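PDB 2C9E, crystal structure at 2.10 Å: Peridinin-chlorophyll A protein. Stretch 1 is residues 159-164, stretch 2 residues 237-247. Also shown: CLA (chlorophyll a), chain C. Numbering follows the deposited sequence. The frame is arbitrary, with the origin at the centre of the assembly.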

ATOM      1  N   ALA A 159     -12.142 -11.831 -10.227  1.00 35.39           N
ATOM      2  CA  ALA A 159     -10.795 -11.885  -9.706  1.00 36.49           C
ATOM      3  C   ALA A 159      -9.954 -12.256 -10.905  1.00 38.56           C
ATOM      4  O   ALA A 159     -10.404 -13.010 -11.778  1.00 38.88           O
ATOM      5  CB  ALA A 159     -10.670 -12.980  -8.615  1.00 34.73           C
ATOM      6  N   PRO A 160      -8.731 -11.714 -10.991  1.00 39.40           N
ATOM      7  CA  PRO A 160      -7.864 -12.042 -12.128  1.00 39.43           C
ATOM      8  C   PRO A 160      -7.264 -13.449 -11.998  1.00 40.08           C
ATOM      9  O   PRO A 160      -7.111 -13.985 -10.887  1.00 38.15           O
ATOM     10  CB  PRO A 160      -6.801 -10.946 -12.076  1.00 38.69           C
ATOM     11  CG  PRO A 160      -6.708 -10.670 -10.627  1.00 38.66           C
ATOM     12  CD  PRO A 160      -8.140 -10.640 -10.179  1.00 39.43           C
ATOM     13  N   VAL A 161      -6.958 -14.049 -13.147  1.00 41.35           N
ATOM     14  CA  VAL A 161      -6.356 -15.372 -13.176  1.00 42.84           C
ATOM     15  C   VAL A 161      -4.917 -15.127 -12.773  1.00 44.67           C
ATOM     16  O   VAL A 161      -4.287 -14.180 -13.243  1.00 44.62           O
ATOM     17  CB  VAL A 161      -6.379 -15.989 -14.607  1.00 43.32           C
ATOM     18  CG1 VAL A 161      -5.580 -17.279 -14.618  1.00 43.06           C
ATOM     19  CG2 VAL A 161      -7.820 -16.268 -15.053  1.00 41.62           C
ATOM     20  N   ILE A 162      -4.372 -15.954 -11.906  1.00 46.82           N
ATOM     21  CA  ILE A 162      -3.016 -15.677 -11.530  1.00 51.03           C
ATOM     22  C   ILE A 162      -2.130 -16.887 -11.717  1.00 53.64           C
ATOM     23  O   ILE A 162      -2.376 -17.957 -11.181  1.00 53.38           O
ATOM     24  CB  ILE A 162      -2.940 -15.124 -10.096  1.00 50.81           C
ATOM     25  CG1 ILE A 162      -1.682 -14.279  -9.935  1.00 50.55           C
ATOM     26  CG2 ILE A 162      -2.989 -16.247  -9.098  1.00 51.80           C
ATOM     27  CD1 ILE A 162      -0.380 -15.040 -10.113  1.00 50.31           C
ATOM     28  N   ALA A 163      -1.109 -16.675 -12.538  1.00 57.88           N
ATOM     29  CA  ALA A 163      -0.119 -17.673 -12.900  1.00 61.46           C
ATOM     30  C   ALA A 163       0.279 -18.588 -11.733  1.00 64.02           C
ATOM     31  O   ALA A 163      -0.047 -19.791 -11.743  1.00 64.84           O
ATOM     32  CB  ALA A 163       1.125 -16.962 -13.483  1.00 60.30           C
ATOM     33  N   GLU A 164       0.960 -18.004 -10.739  1.00 65.87           N
ATOM     34  CA  GLU A 164       1.472 -18.710  -9.562  1.00 67.52           C
ATOM     35  C   GLU A 164       2.953 -19.007  -9.767  1.00 68.52           C
ATOM     36  O   GLU A 164       3.326 -19.764 -10.678  1.00 69.39           O
ATOM     37  CB  GLU A 164       0.750 -20.029  -9.334  1.00 68.21           C
ATOM     38  CG  GLU A 164      -0.435 -19.933  -8.444  1.00 70.51           C
ATOM     39  CD  GLU A 164      -0.416 -21.042  -7.419  1.00 72.09           C
ATOM     40  OE1 GLU A 164       0.597 -21.136  -6.688  1.00 72.83           O
ATOM     41  OE2 GLU A 164      -1.398 -21.819  -7.347  1.00 72.78           O
ATOM     42  N   ILE A 237       1.366  -6.967 -11.977  1.00 27.03           N
ATOM     43  CA  ILE A 237       1.046  -6.439 -10.672  1.00 26.06           C
ATOM     44  C   ILE A 237       0.454  -7.607  -9.887  1.00 26.39           C
ATOM     45  O   ILE A 237       0.887  -7.894  -8.764  1.00 25.58           O
ATOM     46  CB  ILE A 237       0.005  -5.295 -10.771  1.00 24.78           C
ATOM     47  CG1 ILE A 237       0.698  -4.033 -11.265  1.00 24.65           C
ATOM     48  CG2 ILE A 237      -0.696  -5.058  -9.395  1.00 25.50           C
ATOM     49  CD1 ILE A 237      -0.226  -2.844 -11.418  1.00 23.52           C
ATOM     50  N   ASN A 238      -0.506  -8.306 -10.489  1.00 25.56           N
ATOM     51  CA  ASN A 238      -1.141  -9.422  -9.824  1.00 26.21           C
ATOM     52  C   ASN A 238      -0.157 -10.484  -9.491  1.00 26.61           C
ATOM     53  O   ASN A 238      -0.235 -11.061  -8.421  1.00 27.48           O
ATOM     54  CB  ASN A 238      -2.246 -10.029 -10.674  1.00 29.33           C
ATOM     55  CG  ASN A 238      -3.302  -9.041 -10.984  1.00 31.88           C
ATOM     56  OD1 ASN A 238      -3.568  -8.147 -10.181  1.00 32.17           O
ATOM     57  ND2 ASN A 238      -3.921  -9.172 -12.145  1.00 32.27           N
ATOM     58  N   ASP A 239       0.771 -10.775 -10.392  1.00 27.55           N
ATOM     59  CA  ASP A 239       1.759 -11.813 -10.069  1.00 27.06           C
ATOM     60  C   ASP A 239       2.636 -11.443  -8.878  1.00 25.54           C
ATOM     61  O   ASP A 239       2.825 -12.264  -7.985  1.00 26.12           O
ATOM     62  CB  ASP A 239       2.674 -12.100 -11.242  1.00 31.11           C
ATOM     63  CG  ASP A 239       1.948 -12.702 -12.389  1.00 36.42           C
ATOM     64  OD1 ASP A 239       1.261 -13.730 -12.172  1.00 38.36           O
ATOM     65  OD2 ASP A 239       2.073 -12.140 -13.506  1.00 39.23           O
ATOM     66  N   ALA A 240       3.179 -10.223  -8.877  1.00 22.99           N
ATOM     67  CA  ALA A 240       4.047  -9.759  -7.776  1.00 20.76           C
ATOM     68  C   ALA A 240       3.291  -9.753  -6.426  1.00 18.92           C
ATOM     69  O   ALA A 240       3.781 -10.260  -5.416  1.00 20.20           O
ATOM     70  CB  ALA A 240       4.565  -8.397  -8.115  1.00 20.03           C
ATOM     71  N   VAL A 241       2.082  -9.206  -6.420  1.00 18.66           N
ATOM     72  CA  VAL A 241       1.265  -9.184  -5.225  1.00 18.57           C
ATOM     73  C   VAL A 241       1.102 -10.652  -4.703  1.00 21.24           C
ATOM     74  O   VAL A 241       1.282 -10.943  -3.522  1.00 19.48           O
ATOM     75  CB  VAL A 241      -0.130  -8.548  -5.536  1.00 18.55           C
ATOM     76  CG1 VAL A 241      -1.115  -8.749  -4.362  1.00 16.52           C
ATOM     77  CG2 VAL A 241       0.005  -7.034  -5.789  1.00 14.44           C
ATOM     78  N   PHE A 242       0.744 -11.584  -5.581  1.00 22.14           N
ATOM     79  CA  PHE A 242       0.577 -12.925  -5.109  1.00 22.22           C
ATOM     80  C   PHE A 242       1.942 -13.497  -4.610  1.00 22.85           C
ATOM     81  O   PHE A 242       1.992 -14.223  -3.591  1.00 20.61           O
ATOM     82  CB  PHE A 242      -0.034 -13.797  -6.212  1.00 25.47           C
ATOM     83  CG  PHE A 242      -0.247 -15.215  -5.776  1.00 27.73           C
ATOM     84  CD1 PHE A 242      -1.094 -15.496  -4.710  1.00 29.13           C
ATOM     85  CD2 PHE A 242       0.486 -16.256  -6.355  1.00 28.96           C
ATOM     86  CE1 PHE A 242      -1.215 -16.798  -4.199  1.00 31.50           C
ATOM     87  CE2 PHE A 242       0.393 -17.568  -5.869  1.00 29.84           C
ATOM     88  CZ  PHE A 242      -0.463 -17.842  -4.783  1.00 33.09           C
ATOM     89  N   ALA A 243       3.044 -13.176  -5.303  1.00 22.08           N
ATOM     90  CA  ALA A 243       4.357 -13.667  -4.855  1.00 22.58           C
ATOM     91  C   ALA A 243       4.561 -13.273  -3.356  1.00 22.13           C
ATOM     92  O   ALA A 243       5.041 -14.063  -2.551  1.00 19.99           O
ATOM     93  CB  ALA A 243       5.483 -13.068  -5.722  1.00 23.98           C
ATOM     94  N   HIS A 244       4.168 -12.052  -2.985  1.00 22.30           N
ATOM     95  CA  HIS A 244       4.324 -11.615  -1.577  1.00 21.53           C
ATOM     96  C   HIS A 244       3.358 -12.390  -0.663  1.00 19.87           C
ATOM     97  O   HIS A 244       3.713 -12.720   0.445  1.00 18.90           O
ATOM     98  CB  HIS A 244       4.051 -10.114  -1.421  1.00 20.88           C
ATOM     99  CG  HIS A 244       5.120  -9.214  -1.991  1.00 20.95           C
ATOM    100  ND1 HIS A 244       5.236  -8.946  -3.345  1.00 19.69           N
ATOM    101  CD2 HIS A 244       6.092  -8.488  -1.377  1.00 18.85           C
ATOM    102  CE1 HIS A 244       6.237  -8.093  -3.540  1.00 21.10           C
ATOM    103  NE2 HIS A 244       6.774  -7.802  -2.360  1.00 21.69           N
ATOM    104  N   VAL A 245       2.118 -12.634  -1.115  1.00 20.98           N
ATOM    105  CA  VAL A 245       1.126 -13.406  -0.325  1.00 21.07           C
ATOM    106  C   VAL A 245       1.799 -14.752  -0.033  1.00 21.53           C
ATOM    107  O   VAL A 245       1.776 -15.251   1.077  1.00 20.19           O
ATOM    108  CB  VAL A 245      -0.234 -13.707  -1.111  1.00 21.34           C
ATOM    109  CG1 VAL A 245      -1.041 -14.783  -0.352  1.00 21.24           C
ATOM    110  CG2 VAL A 245      -1.118 -12.429  -1.242  1.00 19.64           C
ATOM    111  N   ARG A 246       2.413 -15.349  -1.034  1.00 22.75           N
ATOM    112  CA  ARG A 246       3.063 -16.631  -0.746  1.00 26.33           C
ATOM    113  C   ARG A 246       4.235 -16.493   0.253  1.00 25.12           C
ATOM    114  O   ARG A 246       4.360 -17.283   1.191  1.00 23.78           O
ATOM    115  CB  ARG A 246       3.563 -17.281  -2.039  1.00 28.29           C
ATOM    116  CG  ARG A 246       4.472 -18.459  -1.779  1.00 34.11           C
ATOM    117  CD  ARG A 246       5.323 -18.786  -2.997  1.00 40.13           C
ATOM    118  NE  ARG A 246       4.516 -19.288  -4.105  1.00 44.35           N
ATOM    119  CZ  ARG A 246       4.600 -18.811  -5.344  1.00 46.99           C
ATOM    120  NH1 ARG A 246       5.457 -17.810  -5.606  1.00 46.68           N
ATOM    121  NH2 ARG A 246       3.845 -19.336  -6.314  1.00 45.61           N
ATOM    122  N   ALA A 247       5.077 -15.477   0.061  1.00 24.80           N
ATOM    123  CA  ALA A 247       6.239 -15.257   0.945  1.00 25.33           C
ATOM    124  C   ALA A 247       5.855 -15.109   2.429  1.00 25.18           C
ATOM    125  O   ALA A 247       6.453 -15.714   3.329  1.00 24.42           O
ATOM    126  CB  ALA A 247       6.983 -14.035   0.482  1.00 26.17           C
TER
HETATM  127 MG   CLA C1328       8.034  -4.200  -1.269  1.00 18.92          MG
HETATM  128  CHA CLA C1328      10.498  -1.960  -2.394  1.00 17.54           C
HETATM  129  CHB CLA C1328       9.374  -4.017   1.915  1.00 15.81           C
HETATM  130  CHC CLA C1328       5.140  -5.602   0.052  1.00 20.50           C
HETATM  131  CHD CLA C1328       6.339  -3.581  -4.263  1.00 19.35           C
HETATM  132  NA  CLA C1328       9.805  -3.260  -0.398  1.00 15.04           N
HETATM  133  C1A CLA C1328      10.675  -2.378  -1.057  1.00 18.76           C
HETATM  134  C2A CLA C1328      11.706  -1.849  -0.082  1.00 19.43           C
HETATM  135  C3A CLA C1328      11.477  -2.673   1.177  1.00 16.26           C
HETATM  136  C4A CLA C1328      10.131  -3.358   0.937  1.00 17.90           C
HETATM  137  CMA CLA C1328      12.568  -3.746   1.299  1.00 13.83           C
HETATM  138  CAA CLA C1328      11.491  -0.358   0.201  1.00 18.06           C
HETATM  139  CBA CLA C1328      12.640   0.270   0.986  1.00 20.31           C
HETATM  140  CGA CLA C1328      12.328   1.686   1.451  1.00 20.90           C
HETATM  141  O1A CLA C1328      13.159   2.272   2.149  1.00 20.03           O
HETATM  142  O2A CLA C1328      11.068   2.366   1.108  1.00 19.43           O
HETATM  143  NB  CLA C1328       7.427  -4.822   0.619  1.00 17.99           N
HETATM  144  C1B CLA C1328       8.169  -4.682   1.773  1.00 17.05           C
HETATM  145  C2B CLA C1328       7.532  -5.425   2.826  1.00 19.87           C
HETATM  146  C3B CLA C1328       6.343  -5.901   2.337  1.00 20.31           C
HETATM  147  C4B CLA C1328       6.243  -5.450   0.935  1.00 20.08           C
HETATM  148  CMB CLA C1328       8.117  -5.704   4.261  1.00 11.71           C
HETATM  149  CAB CLA C1328       5.579  -6.681   3.309  1.00 20.93           C
HETATM  150  CBB CLA C1328       4.401  -7.228   2.970  1.00 25.45           C
HETATM  151  NC  CLA C1328       6.081  -4.527  -1.989  1.00 18.25           N
HETATM  152  C1C CLA C1328       5.067  -5.173  -1.303  1.00 19.64           C
HETATM  153  C2C CLA C1328       3.961  -5.405  -2.225  1.00 18.85           C
HETATM  154  C3C CLA C1328       4.297  -4.847  -3.414  1.00 20.05           C
HETATM  155  C4C CLA C1328       5.628  -4.274  -3.264  1.00 20.22           C
HETATM  156  CMC CLA C1328       2.642  -6.129  -1.942  1.00 19.42           C
HETATM  157  CAC CLA C1328       3.473  -4.816  -4.682  1.00 20.29           C
HETATM  158  CBC CLA C1328       3.754  -6.078  -5.584  1.00 20.99           C
HETATM  159  ND  CLA C1328       8.306  -3.053  -2.929  1.00 16.78           N
HETATM  160  C1D CLA C1328       7.622  -3.019  -4.113  1.00 18.51           C
HETATM  161  C2D CLA C1328       8.442  -2.474  -5.161  1.00 18.18           C
HETATM  162  C3D CLA C1328       9.557  -2.046  -4.551  1.00 18.44           C
HETATM  163  C4D CLA C1328       9.457  -2.395  -3.176  1.00 19.04           C
HETATM  164  CMD CLA C1328       8.044  -2.351  -6.676  1.00 18.31           C
HETATM  165  CAD CLA C1328      10.781  -1.300  -4.700  1.00 21.31           C
HETATM  166  OBD CLA C1328      11.438  -0.998  -5.713  1.00 25.89           O
HETATM  167  CBD CLA C1328      11.320  -1.015  -3.312  1.00 19.33           C
HETATM  168  CGD CLA C1328      12.784  -1.394  -3.323  1.00 19.67           C
HETATM  169  O1D CLA C1328      13.126  -2.523  -2.974  1.00 16.83           O
HETATM  170  O2D CLA C1328      13.699  -0.498  -3.770  1.00 22.68           O
HETATM  171  CED CLA C1328      14.955  -0.877  -3.942  1.00 24.25           C
HETATM  172  C1  CLA C1328      10.894   3.715   1.614  1.00 21.72           C
HETATM  173  C2  CLA C1328       9.645   4.148   1.177  1.00 20.23           C
HETATM  174  C3  CLA C1328       9.224   5.385   0.700  1.00 20.70           C
HETATM  175  C4  CLA C1328      10.174   6.638   0.582  1.00 17.43           C
HETATM  176  C5  CLA C1328       7.736   5.643   0.225  1.00 22.03           C
HETATM  177  C6  CLA C1328       6.757   4.444   0.423  1.00 20.64           C
HETATM  178  C7  CLA C1328       5.379   4.679  -0.249  1.00 20.60           C
HETATM  179  C8  CLA C1328       4.373   3.500  -0.159  1.00 23.64           C
HETATM  180  C9  CLA C1328       3.220   3.704  -1.169  1.00 24.27           C
HETATM  181  C10 CLA C1328       3.809   3.449   1.281  1.00 23.52           C
HETATM  182  C11 CLA C1328       2.550   2.569   1.485  1.00 24.50           C
HETATM  183  C12 CLA C1328       2.236   2.367   2.970  1.00 24.81           C
HETATM  184  C13 CLA C1328       2.097   3.639   3.821  1.00 25.34           C
HETATM  185  C14 CLA C1328       2.282   3.413   5.307  1.00 25.68           C
HETATM  186  C15 CLA C1328       0.729   4.279   3.548  1.00 25.52           C
HETATM  187  C16 CLA C1328      -0.502   3.505   3.989  1.00 24.13           C
HETATM  188  C17 CLA C1328      -1.710   4.098   3.321  1.00 23.18           C
HETATM  189  C18 CLA C1328      -3.055   3.542   3.773  1.00 24.82           C
HETATM  190  C19 CLA C1328      -4.167   4.229   3.022  1.00 26.48           C
HETATM  191  C20 CLA C1328      -3.241   3.768   5.260  1.00 25.16           C
HETATM  192  O   HOH W   1      -3.326 -11.704 -13.932  1.00 35.45           O
HETATM  193  O   HOH W   2       8.755  -6.138  -1.775  1.00 17.65           O

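Residues 237-247 are a length of helix, held by regular backbone hydrogen bonds such as Phe242 N to Asn238 O at 3.0 Å; residues 159-164 are an irregular segment laid against one side of it. The backbones come nearest where the CA atoms of Ile162 and Asp239 stand 6.3 Å apart. No direct hydrogen bond crosses the contact; packing, one water and one long salt bridge join the two stretches.

Ile237 is out of reach. Asn238 points toward the loop, its ND2 lying 3.4 Å from Pro160 CB. The amide also gives a hydrogen bond to water 1, ND2 to O at 3.2 Å, and that water donates to Val161 O at 2.7 Å. A loop carbonyl is thus satisfied through solvent, while the CA-to-CB bond of Val161 points away.

The CA-to-CB bond of Asp239 points sideways to the loop, but its carboxylate comes nearer: OD1 is 2.9 Å from Ile162 CD1, a close oxygen-to-methyl contact, shorter than ordinary van der Waals packing, and not a hydrogen bond. Ala240 and Val241 belong to other surroundings; Ala240 CB lies 3.5 Å from chlorophyll CBC.

One turn on from Asn238, Phe242 carries the apolar part of the contact. Ile162 CD1 approaches its CD2 at 4.0 Å, and the aliphatic Glu164 CG approaches CE2 at 3.6 Å, both obliquely to the ring.

His244 serves the pigment instead. Its ND1 donates to Ala240 O at 2.9 Å, which helps fix the ring, and its NE2 lies 2.7 Å from the O of water 2, which binds the chlorophyll MG at 2.1 Å.

Arg246, a further turn beyond Phe242, closes the contact with a long salt bridge, NH2 to Glu164 OE1 at 3.7 Å; Glu164 is poorly ordered. The rule is spacing: Asn238, Phe242 and Arg246, four apart, all point their CA-to-CB bonds toward the loop.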